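Local structure of L-cysteine S-thiosulfotransferase subunit SoxA (Paracoccus denitrificans, 2C1D) at residues A72-H84 with A116-G128. The protein forms, with SoxX, a heme enzyme of sulfur oxidation that joins thiosulfate to a cysteine of the carrier protein SoxY through a heterodisulfide bond. Sequence-based numbering, arbitrary orientation.
Sequences AMGVNGESCASCH and ACVTERMGLEKWG. With HEC (heme c), chain I.
Val75 N donates to Met122 O (3.0 Å) in a nearly straight bond, 165° at the hydrogen, tying the type I turn Gly74–Gly77 to the C-terminal part of helix 110-122. Glycines suit this junction: a side chain on Gly123 would strike Val75 CG2, and one on Gly74 would strike the Glu78 carboxylate, which accepts from Asn76 N. Long, flexible Met122 bends at its last torsion (chi3 83°), bringing CE against Glu78 O (3.1 Å) and near Ser79 CA, while SD lies 3.6 Å from heme CBB. Met73 sets its sulfur at the edge of the Trp127 six-membered ring, a Met-aromatic contact, and Trp127 receives Val118 CG2 over one face. Beyond this apolar edge the segments grip heme c from both sides. Cys80 SG is bonded covalently to CAB, and Cys83, the second cysteine of the CXXCH motif, anchors the other former vinyl group. His84 NE2 and Cys117 SG bind the iron axially, at 2.1 Å and 2.2 Å. Extended Arg121 lays its guanidinium flat above heme C2D; a weak bond from its NH1 to Cys117 SG is doubtful, the sulfur's place being unsure. Cutting this side chain back to an alanine is likely to bare the pyrrole ring holding C2D and remove a positive charge near the sulfur ligand. Histidine–thiolate ligation generally lowers heme reduction potential, whereas a guanidinium this near would probably temper the sulfur's negative charge.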
loop_
_atom_site.group_PDB
_atom_site.type_symbol
_atom_site.label_atom_id
_atom_site.label_comp_id
_atom_site.label_asym_id
_atom_site.label_seq_id
_atom_site.Cartn_x
_atom_site.Cartn_y
_atom_site.Cartn_z
ATOM N N ALA A 72 21.883 14.011 25.061
ATOM C CA ALA A 72 22.722 13.058 25.774
ATOM C C ALA A 72 21.857 11.963 26.376
ATOM O O ALA A 72 21.704 11.893 27.598
ATOM C CB ALA A 72 23.523 13.784 26.871
ATOM N N MET A 73 21.305 11.093 25.532
ATOM C CA MET A 73 20.346 10.099 25.990
ATOM C C MET A 73 20.943 8.714 26.219
ATOM O O MET A 73 20.239 7.807 26.634
ATOM C CB MET A 73 19.105 10.049 25.083
ATOM C CG MET A 73 19.289 9.755 23.605
ATOM S SD MET A 73 17.809 10.308 22.614
ATOM C CE MET A 73 16.385 9.446 23.531
ATOM N N GLY A 74 22.249 8.567 25.998
ATOM C CA GLY A 74 22.936 7.314 26.260
ATOM C C GLY A 74 23.115 7.067 27.755
ATOM O O GLY A 74 22.912 7.975 28.574
ATOM N N VAL A 75 23.494 5.840 28.111
ATOM C CA VAL A 75 23.672 5.473 29.522
ATOM C C VAL A 75 24.798 6.277 30.172
ATOM O O VAL A 75 24.678 6.674 31.323
ATOM C CB VAL A 75 23.868 3.947 29.748
ATOM C CG1 VAL A 75 22.595 3.192 29.386
ATOM C CG2 VAL A 75 25.079 3.398 28.986
ATOM N N ASN A 76 25.875 6.532 29.430
ATOM C CA ASN A 76 26.929 7.463 29.869
ATOM C C ASN A 76 26.824 8.892 29.294
ATOM O O ASN A 76 27.834 9.600 29.201
ATOM C CB ASN A 76 28.303 6.906 29.510
ATOM C CG ASN A 76 28.495 5.492 29.968
ATOM O OD1 ASN A 76 27.932 5.063 30.984
ATOM N ND2 ASN A 76 29.306 4.747 29.224
ATOM N N GLY A 77 25.624 9.317 28.908
ATOM C CA GLY A 77 25.429 10.658 28.349
ATOM C C GLY A 77 25.833 10.831 26.879
ATOM O O GLY A 77 26.008 11.952 26.401
ATOM N N GLU A 78 25.988 9.720 26.168
ATOM C CA GLU A 78 26.359 9.755 24.750
ATOM C C GLU A 78 25.212 10.335 23.948
ATOM O O GLU A 78 24.040 10.096 24.277
ATOM C CB GLU A 78 26.665 8.354 24.216
ATOM C CG GLU A 78 27.863 7.684 24.878
ATOM C CD GLU A 78 27.465 6.656 25.910
ATOM O OE1 GLU A 78 28.179 5.641 26.042
ATOM O OE2 GLU A 78 26.427 6.845 26.574
ATOM N N SER A 79 25.559 11.103 22.917
ATOM C CA SER A 79 24.604 11.539 21.906
ATOM C C SER A 79 25.058 11.132 20.491
ATOM O O SER A 79 26.240 10.805 20.266
ATOM C CB SER A 79 24.431 13.051 21.962
ATOM O OG SER A 79 25.586 13.698 21.506
ATOM N N CYS A 80 24.108 11.146 19.551
ATOM C CA CYS A 80 24.436 10.913 18.142
ATOM C C CYS A 80 25.542 11.873 17.753
ATOM O O CYS A 80 26.562 11.490 17.193
ATOM C CB CYS A 80 23.215 11.127 17.218
ATOM S SG CYS A 80 21.757 10.157 17.684
ATOM N N ALA A 81 25.357 13.134 18.091
ATOM C CA ALA A 81 26.293 14.157 17.669
ATOM C C ALA A 81 27.686 13.981 18.254
ATOM O O ALA A 81 28.647 14.449 17.656
ATOM C CB ALA A 81 25.758 15.526 18.005
ATOM N N SER A 82 27.787 13.364 19.433
ATOM C CA SER A 82 29.076 13.166 20.108
ATOM C C SER A 82 30.030 12.360 19.232
ATOM O O SER A 82 31.242 12.574 19.301
ATOM C CB SER A 82 28.914 12.546 21.513
ATOM O OG SER A 82 28.428 11.215 21.497
ATOM N N CYS A 83 29.485 11.495 18.374
ATOM C CA CYS A 83 30.285 10.735 17.415
ATOM C C CYS A 83 30.174 11.199 15.974
ATOM O O CYS A 83 31.163 11.159 15.244
ATOM C CB CYS A 83 29.933 9.264 17.481
ATOM S SG CYS A 83 30.363 8.494 19.061
ATOM N N HIS A 84 28.986 11.624 15.552
ATOM C CA HIS A 84 28.737 11.930 14.129
ATOM C C HIS A 84 28.758 13.415 13.831
ATOM O O HIS A 84 28.620 13.802 12.677
ATOM C CB HIS A 84 27.389 11.380 13.700
ATOM C CG HIS A 84 27.317 9.899 13.712
ATOM N ND1 HIS A 84 28.074 9.113 12.872
ATOM C CD2 HIS A 84 26.551 9.054 14.437
ATOM C CE1 HIS A 84 27.785 7.843 13.091
ATOM N NE2 HIS A 84 26.866 7.777 14.043
ATOM N N ALA A 116 21.536 -0.174 15.698
ATOM C CA ALA A 116 22.884 -0.669 15.984
ATOM C C ALA A 116 23.612 0.338 16.895
ATOM O O ALA A 116 24.253 -0.046 17.884
ATOM C CB ALA A 116 23.675 -0.956 14.706
ATOM N N CYS A 117 23.479 1.629 16.603
ATOM C CA CYS A 117 24.134 2.626 17.422
ATOM C C CYS A 117 23.454 2.750 18.775
ATOM O O CYS A 117 24.115 2.743 19.819
ATOM C CB CYS A 117 24.251 3.958 16.689
ATOM S SG CYS A 117 25.536 3.901 15.386
ATOM N N VAL A 118 22.129 2.824 18.762
ATOM C CA VAL A 118 21.355 2.879 20.012
ATOM C C VAL A 118 21.770 1.773 21.007
ATOM O O VAL A 118 22.006 2.068 22.181
ATOM C CB VAL A 118 19.838 2.797 19.734
ATOM C CG1 VAL A 118 19.030 2.741 21.026
ATOM C CG2 VAL A 118 19.377 3.961 18.905
ATOM N N THR A 119 21.870 0.528 20.554
ATOM C CA THR A 119 22.136 -0.600 21.462
ATOM C C THR A 119 23.625 -0.834 21.764
ATOM O O THR A 119 24.035 -0.946 22.929
ATOM C CB THR A 119 21.511 -1.914 20.951
ATOM O OG1 THR A 119 22.015 -2.233 19.646
ATOM C CG2 THR A 119 19.976 -1.769 20.782
ATOM N N GLU A 120 24.431 -0.913 20.724
ATOM C CA GLU A 120 25.868 -1.169 20.883
ATOM C C GLU A 120 26.672 0.018 21.403
ATOM O O GLU A 120 27.660 -0.184 22.082
ATOM C CB GLU A 120 26.475 -1.624 19.567
ATOM C CG GLU A 120 25.759 -2.818 18.982
ATOM C CD GLU A 120 26.542 -3.512 17.881
ATOM O OE1 GLU A 120 25.889 -4.051 16.955
ATOM O OE2 GLU A 120 27.797 -3.527 17.947
ATOM N N ARG A 121 26.266 1.249 21.088
ATOM C CA ARG A 121 27.113 2.403 21.372
ATOM C C ARG A 121 26.557 3.380 22.373
ATOM O O ARG A 121 27.290 4.249 22.857
ATOM C CB ARG A 121 27.435 3.147 20.088
ATOM C CG ARG A 121 28.191 2.301 19.129
ATOM C CD ARG A 121 28.584 3.014 17.871
ATOM N NE ARG A 121 29.495 2.184 17.099
ATOM C CZ ARG A 121 29.177 1.468 16.034
ATOM N NH1 ARG A 121 27.949 1.455 15.528
ATOM N NH2 ARG A 121 30.130 0.766 15.444
ATOM N N MET A 122 25.269 3.266 22.677
ATOM C CA MET A 122 24.674 4.135 23.673
ATOM C C MET A 122 24.105 3.369 24.853
ATOM O O MET A 122 23.579 3.989 25.785
ATOM C CB MET A 122 23.617 5.012 23.013
ATOM C CG MET A 122 24.200 5.816 21.864
ATOM S SD MET A 122 22.961 6.725 21.038
ATOM C CE MET A 122 22.842 8.202 22.101
ATOM N N GLY A 123 24.235 2.048 24.823
ATOM C CA GLY A 123 23.842 1.188 25.929
ATOM C C GLY A 123 22.348 1.147 26.214
ATOM O O GLY A 123 21.926 0.891 27.343
ATOM N N LEU A 124 21.544 1.415 25.187
ATOM C CA LEU A 124 20.113 1.509 25.356
ATOM C C LEU A 124 19.399 0.299 24.783
ATOM O O LEU A 124 19.880 -0.403 23.880
ATOM C CB LEU A 124 19.571 2.804 24.740
ATOM C CG LEU A 124 20.065 4.131 25.317
ATOM C CD1 LEU A 124 19.639 5.281 24.410
ATOM C CD2 LEU A 124 19.564 4.358 26.760
ATOM N N GLU A 125 18.240 0.058 25.365
ATOM C CA GLU A 125 17.289 -0.893 24.856
ATOM C C GLU A 125 16.925 -0.403 23.459
ATOM O O GLU A 125 16.809 0.803 23.233
ATOM C CB GLU A 125 16.068 -0.927 25.794
ATOM C CG GLU A 125 14.813 -1.569 25.225
ATOM C CD GLU A 125 13.832 -2.001 26.317
ATOM O OE1 GLU A 125 13.996 -1.563 27.492
ATOM O OE2 GLU A 125 12.899 -2.786 26.004
ATOM N N LYS A 126 16.789 -1.329 22.522
ATOM C CA LYS A 126 16.494 -0.950 21.135
ATOM C C LYS A 126 15.212 -0.122 21.051
ATOM O O LYS A 126 14.247 -0.360 21.799
ATOM C CB LYS A 126 16.458 -2.169 20.209
ATOM C CG LYS A 126 15.161 -2.988 20.161
ATOM C CD LYS A 126 15.113 -3.936 18.927
ATOM C CE LYS A 126 13.985 -3.556 17.907
ATOM N NZ LYS A 126 14.177 -4.155 16.514
ATOM N N TRP A 127 15.212 0.874 20.176
ATOM C CA TRP A 127 13.987 1.632 19.887
ATOM C C TRP A 127 13.017 0.804 19.041
ATOM O O TRP A 127 13.419 0.097 18.102
ATOM C CB TRP A 127 14.294 2.955 19.175
ATOM C CG TRP A 127 15.060 3.981 19.991
ATOM C CD1 TRP A 127 15.297 3.977 21.344
ATOM C CD2 TRP A 127 15.682 5.168 19.485
ATOM N NE1 TRP A 127 16.028 5.086 21.698
ATOM C CE2 TRP A 127 16.265 5.841 20.579
ATOM C CE3 TRP A 127 15.780 5.748 18.211
ATOM C CZ2 TRP A 127 16.961 7.032 20.436
ATOM C CZ3 TRP A 127 16.470 6.943 18.069
ATOM C CH2 TRP A 127 17.054 7.570 19.166
ATOM N N GLY A 128 11.731 0.893 19.383
ATOM C CA GLY A 128 10.685 0.303 18.577
ATOM C C GLY A 128 10.818 0.856 17.176
ATOM O O GLY A 128 11.039 2.047 17.002
HETATM FE FE HEC I . 26.111 5.923 14.710
HETATM C CHA HEC I . 27.054 4.146 11.843
HETATM C CHB HEC I . 23.255 6.810 13.214
HETATM C CHC HEC I . 25.146 7.329 17.632
HETATM C CHD HEC I . 29.329 5.637 15.884
HETATM N NA HEC I . 25.335 5.558 12.868
HETATM C C1A HEC I . 25.864 4.826 11.832
HETATM C C2A HEC I . 24.933 4.848 10.744
HETATM C C3A HEC I . 23.883 5.584 11.128
HETATM C C4A HEC I . 24.100 6.025 12.486
HETATM C CMA HEC I . 22.621 5.893 10.316
HETATM C CAA HEC I . 25.155 4.137 9.394
HETATM C CBA HEC I . 26.211 4.921 8.640
HETATM C CGA HEC I . 26.706 4.237 7.375
HETATM O O1A HEC I . 26.628 2.995 7.239
HETATM O O2A HEC I . 27.202 5.009 6.510
HETATM N NB HEC I . 24.491 6.932 15.307
HETATM C C1B HEC I . 23.357 7.108 14.548
HETATM C C2B HEC I . 22.319 7.628 15.428
HETATM C C3B HEC I . 22.842 7.781 16.649
HETATM C C4B HEC I . 24.231 7.344 16.595
HETATM C CMB HEC I . 20.896 8.012 14.970
HETATM C CAB HEC I . 22.101 8.312 17.920
HETATM C CBB HEC I . 20.961 7.599 18.179
HETATM N NC HEC I . 27.102 6.415 16.443
HETATM C C1C HEC I . 26.471 6.913 17.561
HETATM C C2C HEC I . 27.477 7.052 18.597
HETATM C C3C HEC I . 28.620 6.469 18.161
HETATM C C4C HEC I . 28.411 6.143 16.760
HETATM C CMC HEC I . 27.133 7.427 20.057
HETATM C CAC HEC I . 29.982 6.316 18.920
HETATM C CBC HEC I . 29.997 5.741 20.144
HETATM N ND HEC I . 27.902 5.029 13.959
HETATM C C1D HEC I . 29.090 5.003 14.684
HETATM C C2D HEC I . 30.051 4.169 13.988
HETATM C C3D HEC I . 29.339 3.680 12.739
HETATM C C4D HEC I . 28.014 4.275 12.799
HETATM C CMD HEC I . 31.495 3.819 14.391
HETATM C CAD HEC I . 29.897 2.758 11.642
HETATM C CBD HEC I . 30.581 3.592 10.603
HETATM C CGD HEC I . 31.026 2.741 9.416
HETATM O O1D HEC I . 32.040 3.117 8.754
HETATM O O2D HEC I . 30.357 1.722 9.137
#